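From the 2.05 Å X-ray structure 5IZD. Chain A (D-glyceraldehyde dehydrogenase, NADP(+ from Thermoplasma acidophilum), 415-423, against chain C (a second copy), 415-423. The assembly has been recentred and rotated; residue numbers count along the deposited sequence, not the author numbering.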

# COMPACT_ATOMS: atom_id res chain seq x y z
N THR A 415 -23.39 -3.25 22.54
CA THR A 415 -23.81 -1.96 22.99
C THR A 415 -24.35 -1.20 21.79
O THR A 415 -23.99 -1.53 20.67
CB THR A 415 -22.61 -1.11 23.53
OG1 THR A 415 -23.07 0.12 24.09
CG2 THR A 415 -21.61 -0.76 22.44
N LYS A 416 -25.13 -0.15 22.06
CA LYS A 416 -25.66 0.75 21.03
C LYS A 416 -24.98 2.11 21.17
O LYS A 416 -25.29 3.03 20.41
CB LYS A 416 -27.19 0.87 21.16
N ASP A 417 -24.03 2.28 22.09
CA ASP A 417 -23.45 3.63 22.31
C ASP A 417 -22.24 3.82 21.40
O ASP A 417 -21.24 3.10 21.55
CB ASP A 417 -23.07 3.82 23.76
CG ASP A 417 -22.52 5.21 24.08
OD1 ASP A 417 -22.03 5.98 23.22
OD2 ASP A 417 -22.58 5.49 25.27
N PRO A 418 -22.33 4.76 20.44
CA PRO A 418 -21.27 4.90 19.47
C PRO A 418 -19.97 5.32 20.09
O PRO A 418 -18.92 4.95 19.60
CB PRO A 418 -21.81 5.99 18.52
CG PRO A 418 -22.84 6.73 19.35
CD PRO A 418 -23.47 5.64 20.14
N ASN A 419 -20.02 6.05 21.18
CA ASN A 419 -18.81 6.50 21.84
C ASN A 419 -18.06 5.36 22.48
O ASN A 419 -16.84 5.37 22.47
CB ASN A 419 -19.13 7.59 22.84
CG ASN A 419 -19.71 8.82 22.15
OD1 ASN A 419 -19.43 9.08 20.96
ND2 ASN A 419 -20.54 9.52 22.85
N ILE A 420 -18.77 4.38 22.99
CA ILE A 420 -18.13 3.19 23.53
C ILE A 420 -17.52 2.37 22.41
O ILE A 420 -16.37 1.98 22.54
CB ILE A 420 -19.10 2.35 24.36
CG1 ILE A 420 -19.58 3.16 25.56
CG2 ILE A 420 -18.41 1.07 24.81
CD1 ILE A 420 -20.63 2.42 26.39
N ILE A 421 -18.23 2.18 21.30
CA ILE A 421 -17.74 1.41 20.16
C ILE A 421 -16.42 1.97 19.56
O ILE A 421 -15.43 1.25 19.40
CB ILE A 421 -18.80 1.27 19.03
CG1 ILE A 421 -19.98 0.37 19.46
CG2 ILE A 421 -18.16 0.68 17.76
CD1 ILE A 421 -21.25 0.56 18.63
N PHE A 422 -16.41 3.26 19.20
CA PHE A 422 -15.20 3.88 18.64
C PHE A 422 -14.06 3.96 19.66
O PHE A 422 -12.89 3.77 19.33
CB PHE A 422 -15.53 5.27 18.08
CG PHE A 422 -16.38 5.24 16.85
CD1 PHE A 422 -15.87 4.74 15.65
CD2 PHE A 422 -17.67 5.68 16.87
CE1 PHE A 422 -16.64 4.71 14.49
CE2 PHE A 422 -18.44 5.65 15.72
CZ PHE A 422 -17.93 5.18 14.53
N GLU A 423 -14.38 4.24 20.91
CA GLU A 423 -13.35 4.29 21.93
C GLU A 423 -12.74 2.91 22.24
O GLU A 423 -11.53 2.78 22.35
CB GLU A 423 -13.90 4.97 23.21
CG GLU A 423 -12.83 5.11 24.30
CD GLU A 423 -13.31 5.80 25.54
OE1 GLU A 423 -12.79 6.92 25.68
OE2 GLU A 423 -14.19 5.27 26.29
N THR C 415 -26.12 12.85 15.16
CA THR C 415 -26.90 11.69 15.67
C THR C 415 -26.03 10.88 16.66
O THR C 415 -24.77 10.90 16.56
CB THR C 415 -27.38 10.75 14.53
OG1 THR C 415 -28.34 9.78 15.03
CG2 THR C 415 -26.25 9.95 13.96
N LYS C 416 -26.70 10.15 17.57
CA LYS C 416 -26.07 9.21 18.49
C LYS C 416 -26.38 7.78 18.06
O LYS C 416 -26.06 6.87 18.79
CB LYS C 416 -26.61 9.44 19.91
N ASP C 417 -27.03 7.58 16.91
CA ASP C 417 -27.43 6.21 16.48
C ASP C 417 -26.34 5.56 15.64
O ASP C 417 -26.12 5.99 14.50
CB ASP C 417 -28.70 6.23 15.62
CG ASP C 417 -29.24 4.81 15.34
OD1 ASP C 417 -28.51 3.77 15.34
OD2 ASP C 417 -30.47 4.74 15.15
N PRO C 418 -25.65 4.56 16.20
CA PRO C 418 -24.56 3.97 15.46
C PRO C 418 -25.02 3.34 14.14
O PRO C 418 -24.29 3.35 13.19
CB PRO C 418 -24.01 2.93 16.44
CG PRO C 418 -25.24 2.43 17.14
CD PRO C 418 -25.95 3.75 17.40
N ASN C 419 -26.23 2.82 14.05
CA ASN C 419 -26.66 2.23 12.77
C ASN C 419 -26.83 3.27 11.67
O ASN C 419 -26.59 2.98 10.50
CB ASN C 419 -27.95 1.44 12.95
CG ASN C 419 -27.78 0.26 13.91
OD1 ASN C 419 -26.70 -0.29 14.06
ND2 ASN C 419 -28.85 -0.12 14.55
N ILE C 420 -27.22 4.48 12.04
CA ILE C 420 -27.32 5.55 11.02
C ILE C 420 -25.90 5.97 10.59
O ILE C 420 -25.60 6.07 9.40
CB ILE C 420 -28.13 6.72 11.57
CG1 ILE C 420 -29.55 6.21 11.90
CG2 ILE C 420 -28.08 7.92 10.59
CD1 ILE C 420 -30.47 7.30 12.42
N ILE C 421 -25.04 6.21 11.58
CA ILE C 421 -23.66 6.61 11.34
C ILE C 421 -22.96 5.65 10.34
O ILE C 421 -22.47 6.09 9.27
CB ILE C 421 -22.85 6.69 12.65
CG1 ILE C 421 -23.34 7.85 13.50
CG2 ILE C 421 -21.36 6.87 12.36
CD1 ILE C 421 -22.86 7.82 14.94
N PHE C 422 -22.92 4.35 10.68
CA PHE C 422 -22.23 3.37 9.81
C PHE C 422 -22.90 3.24 8.47
O PHE C 422 -22.20 3.07 7.46
CB PHE C 422 -22.08 1.96 10.46
CG PHE C 422 -21.07 1.92 11.56
CD1 PHE C 422 -19.73 2.12 11.29
CD2 PHE C 422 -21.45 1.73 12.87
CE1 PHE C 422 -18.78 2.15 12.32
CE2 PHE C 422 -20.51 1.76 13.90
CZ PHE C 422 -19.17 1.97 13.63
N GLU C 423 -24.23 3.28 8.43
CA GLU C 423 -24.93 3.16 7.16
C GLU C 423 -24.78 4.41 6.24
O GLU C 423 -24.61 4.28 5.02
CB GLU C 423 -26.39 2.88 7.40
CG GLU C 423 -27.14 2.43 6.16
CD GLU C 423 -28.63 2.17 6.44
OE1 GLU C 423 -29.12 1.10 6.08
OE2 GLU C 423 -29.26 3.07 7.03

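The two copies meet through the first turn of the same helix, and the contact is nearly symmetric: each interaction made by chain A is repeated, with almost identical distances, by chain C. At its apolar centre the two phenylalanines approach tip to tip, Phe422(A) CZ lying 3.6 Å from Phe422(C) CZ. The ring centroids are 5.4 Å apart and the planes are inclined at 33°, an oblique pairing. The CA-to-CB bond of each Phe422 points sideways to the partner, but with chi1 in the m well the long, flat side chain brings its ring into the contact. Each ring also receives an isoleucine at its edge: Ile421(A) CG2 is 4.4 Å from Phe422(C) CZ, and Ile421(C) CG2 is 4.4 Å from Phe422(A) CZ.

Ile421 points toward the opposing stretch in both chains, and its two branches serve different neighbours. While CG2 meets the phenylalanine, the other branch reaches the proline, with Ile421(A) CD1 4.2 Å from Pro418(C) CB and Ile421(C) CD1 4.2 Å from Pro418(A) CB. A branched aliphatic side chain suits this position between a ring tip and a pyrrolidine.

The prolines form the nearest CA pair across the stretches, Pro418(A) CA lying 5.3 Å from Pro418(C) CA, whereas the helix axes come no nearer than 11.3 Å and diverge at 52°. Pro418(A) CD packs 4.2 Å from Pro418(C) CD. Proline fits the first turn of a helix, where its lack of an amide hydrogen costs no helical hydrogen bond, and its ring, pointing toward the partner, packs against the other proline. Proline, isoleucine and phenylalanine are all buried and supply most of the 340 Å² covered between the stretches.

Toward the polar edge, each proline also meets the main chain of the other copy: Lys416(A) O lies 3.2 Å from Pro418(C) CD, and Lys416(C) O lies 3.2 Å from Pro418(A) CD. These are close contacts between a carbonyl oxygen and a ring carbon; no hydrogen bond crosses between the modelled atoms. Both Lys416 side chains are modelled only to CB.

Asp417 and Thr415 of each chain bond within their own stretch. Asp417 points away from the partner and caps its helix, Asp417(A) OD1 accepting from Asn419(A) N at 2.9 Å and Asp417(C) OD1 from Asn419(C) N at 2.8 Å. Just before the cap, Asp417(A) N donates to Thr415(A) OG1 at 3.1 Å, and Asp417(C) N to Thr415(C) OG1 at 3.2 Å.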